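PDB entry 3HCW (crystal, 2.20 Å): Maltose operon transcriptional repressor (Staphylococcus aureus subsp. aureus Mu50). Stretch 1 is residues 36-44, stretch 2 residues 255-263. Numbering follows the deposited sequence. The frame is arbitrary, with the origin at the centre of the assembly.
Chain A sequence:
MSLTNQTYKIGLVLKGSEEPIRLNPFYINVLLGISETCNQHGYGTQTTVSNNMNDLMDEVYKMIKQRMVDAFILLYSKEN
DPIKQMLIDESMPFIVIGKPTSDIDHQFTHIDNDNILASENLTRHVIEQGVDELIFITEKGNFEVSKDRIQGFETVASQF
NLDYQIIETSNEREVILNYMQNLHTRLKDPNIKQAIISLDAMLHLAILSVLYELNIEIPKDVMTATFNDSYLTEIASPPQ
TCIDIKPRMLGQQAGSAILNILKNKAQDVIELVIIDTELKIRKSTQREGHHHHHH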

ATOM      1  N   GLU A  36      15.163   5.414   7.386  1.00 41.33           N
ATOM      2  CA  GLU A  36      15.348   6.794   7.834  1.00 45.36           C
ATOM      3  C   GLU A  36      16.298   6.887   9.036  1.00 47.58           C
ATOM      4  O   GLU A  36      17.105   7.804   9.105  1.00 56.98           O
ATOM      5  CB  GLU A  36      14.009   7.506   8.084  1.00 42.43           C
ATOM      6  CG  GLU A  36      13.301   7.183   9.396  1.00 46.93           C
ATOM      7  CD  GLU A  36      11.799   7.427   9.332  1.00 55.38           C
ATOM      8  OE1 GLU A  36      11.039   6.645   9.947  1.00 56.90           O
ATOM      9  OE2 GLU A  36      11.378   8.392   8.659  1.00 62.76           O
ATOM     10  N   THR A  37      16.226   5.914   9.942  1.00 52.56           N
ATOM     11  CA  THR A  37      17.120   5.833  11.099  1.00 45.36           C
ATOM     12  C   THR A  37      18.558   5.566  10.650  1.00 50.57           C
ATOM     13  O   THR A  37      19.472   6.303  11.020  1.00 55.03           O
ATOM     14  CB  THR A  37      16.627   4.756  12.088  1.00 43.44           C
ATOM     15  OG1 THR A  37      15.402   5.203  12.677  1.00 42.64           O
ATOM     16  CG2 THR A  37      17.666   4.453  13.203  1.00 31.23           C
ATOM     17  N   CYS A  38      18.736   4.527   9.837  1.00 44.34           N
ATOM     18  CA  CYS A  38      20.015   4.213   9.208  1.00 45.71           C
ATOM     19  C   CYS A  38      20.610   5.400   8.439  1.00 47.99           C
ATOM     20  O   CYS A  38      21.802   5.678   8.566  1.00 43.04           O
ATOM     21  CB  CYS A  38      19.865   3.005   8.277  1.00 41.42           C
ATOM     22  SG  CYS A  38      19.667   1.438   9.149  1.00 47.72           S
ATOM     23  N   ASN A  39      19.774   6.102   7.670  1.00 37.70           N
ATOM     24  CA  ASN A  39      20.223   7.229   6.843  1.00 47.20           C
ATOM     25  C   ASN A  39      20.582   8.480   7.655  1.00 52.65           C
ATOM     26  O   ASN A  39      21.272   9.373   7.155  1.00 55.36           O
ATOM     27  CB  ASN A  39      19.190   7.600   5.762  1.00 44.49           C
ATOM     28  CG  ASN A  39      18.984   6.503   4.705  1.00 50.80           C
ATOM     29  OD1 ASN A  39      18.039   6.579   3.925  1.00 55.47           O
ATOM     30  ND2 ASN A  39      19.848   5.487   4.685  1.00 59.12           N
ATOM     31  N   GLN A  40      20.122   8.541   8.903  1.00 45.45           N
ATOM     32  CA  GLN A  40      20.463   9.657   9.785  1.00 49.70           C
ATOM     33  C   GLN A  40      21.811   9.440  10.476  1.00 53.99           C
ATOM     34  O   GLN A  40      22.290  10.318  11.194  1.00 57.51           O
ATOM     35  CB  GLN A  40      19.365   9.883  10.828  1.00 53.45           C
ATOM     36  CG  GLN A  40      18.161  10.663  10.325  1.00 62.48           C
ATOM     37  CD  GLN A  40      16.867  10.272  11.034  1.00 74.59           C
ATOM     38  OE1 GLN A  40      16.886   9.713  12.133  1.00 75.69           O
ATOM     39  NE2 GLN A  40      15.735  10.554  10.395  1.00 69.99           N
ATOM     40  N   HIS A  41      22.415   8.273  10.254  1.00 48.62           N
ATOM     41  CA  HIS A  41      23.696   7.929  10.869  1.00 41.68           C
ATOM     42  C   HIS A  41      24.734   7.460   9.841  1.00 42.67           C
ATOM     43  O   HIS A  41      25.702   6.775  10.187  1.00 50.18           O
ATOM     44  CB  HIS A  41      23.486   6.875  11.963  1.00 45.15           C
ATOM     45  CG  HIS A  41      22.717   7.379  13.146  1.00 54.30           C
ATOM     46  ND1 HIS A  41      21.343   7.495  13.147  1.00 65.85           N
ATOM     47  CD2 HIS A  41      23.130   7.801  14.363  1.00 63.53           C
ATOM     48  CE1 HIS A  41      20.944   7.969  14.314  1.00 63.88           C
ATOM     49  NE2 HIS A  41      22.009   8.162  15.070  1.00 61.34           N
ATOM     50  N   GLY A  42      24.521   7.827   8.577  1.00 45.50           N
ATOM     51  CA  GLY A  42      25.459   7.512   7.494  1.00 50.01           C
ATOM     52  C   GLY A  42      25.423   6.085   6.958  1.00 51.84           C
ATOM     53  O   GLY A  42      26.327   5.664   6.224  1.00 50.11           O
ATOM     54  N   TYR A  43      24.381   5.342   7.320  1.00 47.66           N
ATOM     55  CA  TYR A  43      24.226   3.963   6.874  1.00 40.80           C
ATOM     56  C   TYR A  43      23.217   3.840   5.748  1.00 43.23           C
ATOM     57  O   TYR A  43      22.161   4.472   5.776  1.00 43.23           O
ATOM     58  CB  TYR A  43      23.854   3.049   8.051  1.00 43.49           C
ATOM     59  CG  TYR A  43      25.056   2.612   8.865  1.00 45.58           C
ATOM     60  CD1 TYR A  43      25.633   3.466   9.817  1.00 40.42           C
ATOM     61  CD2 TYR A  43      25.632   1.354   8.667  1.00 39.01           C
ATOM     62  CE1 TYR A  43      26.741   3.069  10.560  1.00 37.39           C
ATOM     63  CE2 TYR A  43      26.738   0.942   9.407  1.00 32.56           C
ATOM     64  CZ  TYR A  43      27.284   1.802  10.350  1.00 44.47           C
ATOM     65  OH  TYR A  43      28.380   1.403  11.074  1.00 51.35           O
ATOM     66  N   GLY A  44      23.566   3.043   4.743  1.00 41.74           N
ATOM     67  CA  GLY A  44      22.652   2.736   3.644  1.00 38.20           C
ATOM     68  C   GLY A  44      21.946   1.429   3.941  1.00 36.71           C
ATOM     69  O   GLY A  44      22.309   0.727   4.886  1.00 39.02           O
ATOM     70  N   GLY A 255      16.513  -0.409  13.552  1.00 36.28           N
ATOM     71  CA  GLY A 255      17.576   0.431  12.993  1.00 39.98           C
ATOM     72  C   GLY A 255      18.537   0.939  14.051  1.00 33.83           C
ATOM     73  O   GLY A 255      19.756   0.861  13.885  1.00 38.36           O
ATOM     74  N   SER A 256      17.983   1.449  15.147  1.00 37.46           N
ATOM     75  CA  SER A 256      18.782   1.869  16.304  1.00 35.44           C
ATOM     76  C   SER A 256      19.588   0.733  16.926  1.00 30.25           C
ATOM     77  O   SER A 256      20.770   0.914  17.220  1.00 35.56           O
ATOM     78  CB  SER A 256      17.889   2.514  17.354  1.00 31.97           C
ATOM     79  OG  SER A 256      17.369   3.733  16.853  1.00 59.13           O
ATOM     80  N   ALA A 257      18.949  -0.429  17.110  1.00 29.23           N
ATOM     81  CA  ALA A 257      19.594  -1.608  17.708  1.00 33.65           C
ATOM     82  C   ALA A 257      20.810  -2.078  16.917  1.00 37.04           C
ATOM     83  O   ALA A 257      21.859  -2.320  17.496  1.00 39.42           O
ATOM     84  CB  ALA A 257      18.606  -2.759  17.856  1.00 27.75           C
ATOM     85  N   ILE A 258      20.665  -2.198  15.599  1.00 47.45           N
ATOM     86  CA  ILE A 258      21.742  -2.723  14.756  1.00 43.69           C
ATOM     87  C   ILE A 258      22.935  -1.752  14.701  1.00 47.56           C
ATOM     88  O   ILE A 258      24.090  -2.188  14.704  1.00 48.26           O
ATOM     89  CB  ILE A 258      21.224  -3.161  13.351  1.00 40.82           C
ATOM     90  CG1 ILE A 258      22.243  -4.045  12.618  1.00 38.10           C
ATOM     91  CG2 ILE A 258      20.779  -1.959  12.513  1.00 30.49           C
ATOM     92  CD1 ILE A 258      22.659  -5.332  13.378  1.00 42.98           C
ATOM     93  N   LEU A 259      22.633  -0.451  14.707  1.00 41.27           N
ATOM     94  CA  LEU A 259      23.624   0.620  14.767  1.00 41.70           C
ATOM     95  C   LEU A 259      24.412   0.567  16.061  1.00 44.38           C
ATOM     96  O   LEU A 259      25.625   0.773  16.061  1.00 46.01           O
ATOM     97  CB  LEU A 259      22.935   1.977  14.658  1.00 43.61           C
ATOM     98  CG  LEU A 259      22.909   2.741  13.330  1.00 50.30           C
ATOM     99  CD1 LEU A 259      22.918   1.834  12.096  1.00 45.28           C
ATOM    100  CD2 LEU A 259      21.726   3.719  13.313  1.00 47.35           C
ATOM    101  N   ASN A 260      23.710   0.276  17.155  1.00 47.91           N
ATOM    102  CA  ASN A 260      24.314   0.171  18.474  1.00 49.27           C
ATOM    103  C   ASN A 260      25.203  -1.066  18.582  1.00 48.51           C
ATOM    104  O   ASN A 260      26.270  -1.013  19.189  1.00 48.86           O
ATOM    105  CB  ASN A 260      23.242   0.179  19.571  1.00 47.65           C
ATOM    106  CG  ASN A 260      22.591   1.564  19.772  1.00 62.36           C
ATOM    107  OD1 ASN A 260      21.688   1.709  20.595  1.00 67.80           O
ATOM    108  ND2 ASN A 260      23.039   2.569  19.020  1.00 51.79           N
ATOM    109  N   ILE A 261      24.765  -2.165  17.973  1.00 42.93           N
ATOM    110  CA  ILE A 261      25.579  -3.373  17.883  1.00 47.87           C
ATOM    111  C   ILE A 261      26.883  -3.105  17.102  1.00 51.19           C
ATOM    112  O   ILE A 261      27.963  -3.503  17.539  1.00 50.35           O
ATOM    113  CB  ILE A 261      24.761  -4.570  17.320  1.00 44.03           C
ATOM    114  CG1 ILE A 261      23.676  -4.966  18.329  1.00 52.78           C
ATOM    115  CG2 ILE A 261      25.659  -5.766  16.994  1.00 49.66           C
ATOM    116  CD1 ILE A 261      23.075  -6.342  18.134  1.00 73.54           C
ATOM    117  N   LEU A 262      26.782  -2.372  15.994  1.00 50.42           N
ATOM    118  CA  LEU A 262      27.952  -2.032  15.171  1.00 55.04           C
ATOM    119  C   LEU A 262      28.906  -0.999  15.795  1.00 60.93           C
ATOM    120  O   LEU A 262      30.065  -0.908  15.386  1.00 57.14           O
ATOM    121  CB  LEU A 262      27.523  -1.577  13.769  1.00 48.09           C
ATOM    122  CG  LEU A 262      26.868  -2.627  12.871  1.00 49.00           C
ATOM    123  CD1 LEU A 262      26.172  -1.951  11.694  1.00 35.15           C
ATOM    124  CD2 LEU A 262      27.864  -3.695  12.399  1.00 47.14           C
ATOM    125  N   LYS A 263      28.411  -0.228  16.766  1.00 68.25           N
ATOM    126  CA  LYS A 263      29.233   0.707  17.541  1.00 72.78           C
ATOM    127  C   LYS A 263      30.254  -0.031  18.407  1.00 77.62           C
ATOM    128  O   LYS A 263      31.444   0.280  18.371  1.00 79.56           O
ATOM    129  CB  LYS A 263      28.358   1.584  18.442  1.00 76.81           C
ATOM    130  CG  LYS A 263      27.814   2.848  17.803  1.00 80.56           C
ATOM    131  CD  LYS A 263      26.804   3.511  18.739  1.00 87.00           C
ATOM    132  CE  LYS A 263      26.549   4.971  18.383  1.00 92.32           C
ATOM    133  NZ  LYS A 263      27.616   5.878  18.901  1.00 91.73           N
TER

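The contact between residues 36-44 and 255-263 joins segments more than 200 residues apart in the chain and buries 335 Å² in total. No hydrogen bond crosses it, so the two stretches are held together by packing, and the side-chain conformations account for most of its form.

Leu 259 is the centre of the contact, with 93 Å² covered by the first stretch. Its CA-to-CB bond points sideways, yet the end of the side chain comes nearer, and its two methyl groups reach different neighbours. CD1 lies over one face of the Tyr 43 ring, 4.1 Å from the ring centroid and 21° off the normal, a CH-pi arrangement in which the closest atom pair is Leu 259 CD1 to Tyr 43 CD1 at 3.9 Å. The same methyl is 4.4 Å from Cys 38 SG. CD2 turns instead to Thr 37 and His 41, 3.8 Å from His 41 CG and 4.1 Å from both Thr 37 O and Thr 37 CG2. Both chi angles of Leu 259 (-100° and 30°) fall between the usual wells, an unusual conformation for a buried leucine; in it, the two methyls occupy these separate sites.

Tyr 43 directs its CA-to-CB bond toward the helix of the second stretch. With chi1 in m (-82°) and chi2 at 80°, its ring is placed so that one face receives Leu 259, while CE2 approaches Leu 262 CD1 at 3.7 Å. Leu 262, three residues after Leu 259, adopts the common m,t conformation and also points toward the first stretch, so that it and Leu 259 both pack against the tyrosine.

At the other end the backbones come closest, with the CA atoms of Thr 37 and Gly 255 5.7 Å apart. Thr 37 points toward the second stretch, and its m rotamer sets CG2 against the helix backbone, 3.7 Å from Gly 255 C and 3.6 Å from Ser 256 N. OG1 is hydrogen-bonded elsewhere in the structure, and the methyl makes this approach. The absence of a side chain at Gly 255 matters here: an ideal CB would point toward the first stretch and lie 3.1 Å from Thr 37 CG2, a tight distance. Cys 38, also m, brings SG to 4.5 Å from Gly 255 CA.

Bonds within the first stretch help fix the side chains offered to the helix. His 41 ND1 donates to Thr 37 O at 3.1 Å with a nearly straight angle of 166°, which folds the imidazole back over the preceding turn and holds it beside Leu 259 CD2. Asn 39, out of reach of the second stretch, donates from ND2 to Tyr 43 O at 2.8 Å, and Tyr 43 N donates to Cys 38 O at 2.9 Å. Together these bonds tie the backbone of Tyr 43 to Cys 38 and Asn 39. Gly 42, just before Tyr 43, has a positive phi of 78°, a conformation that favours glycine.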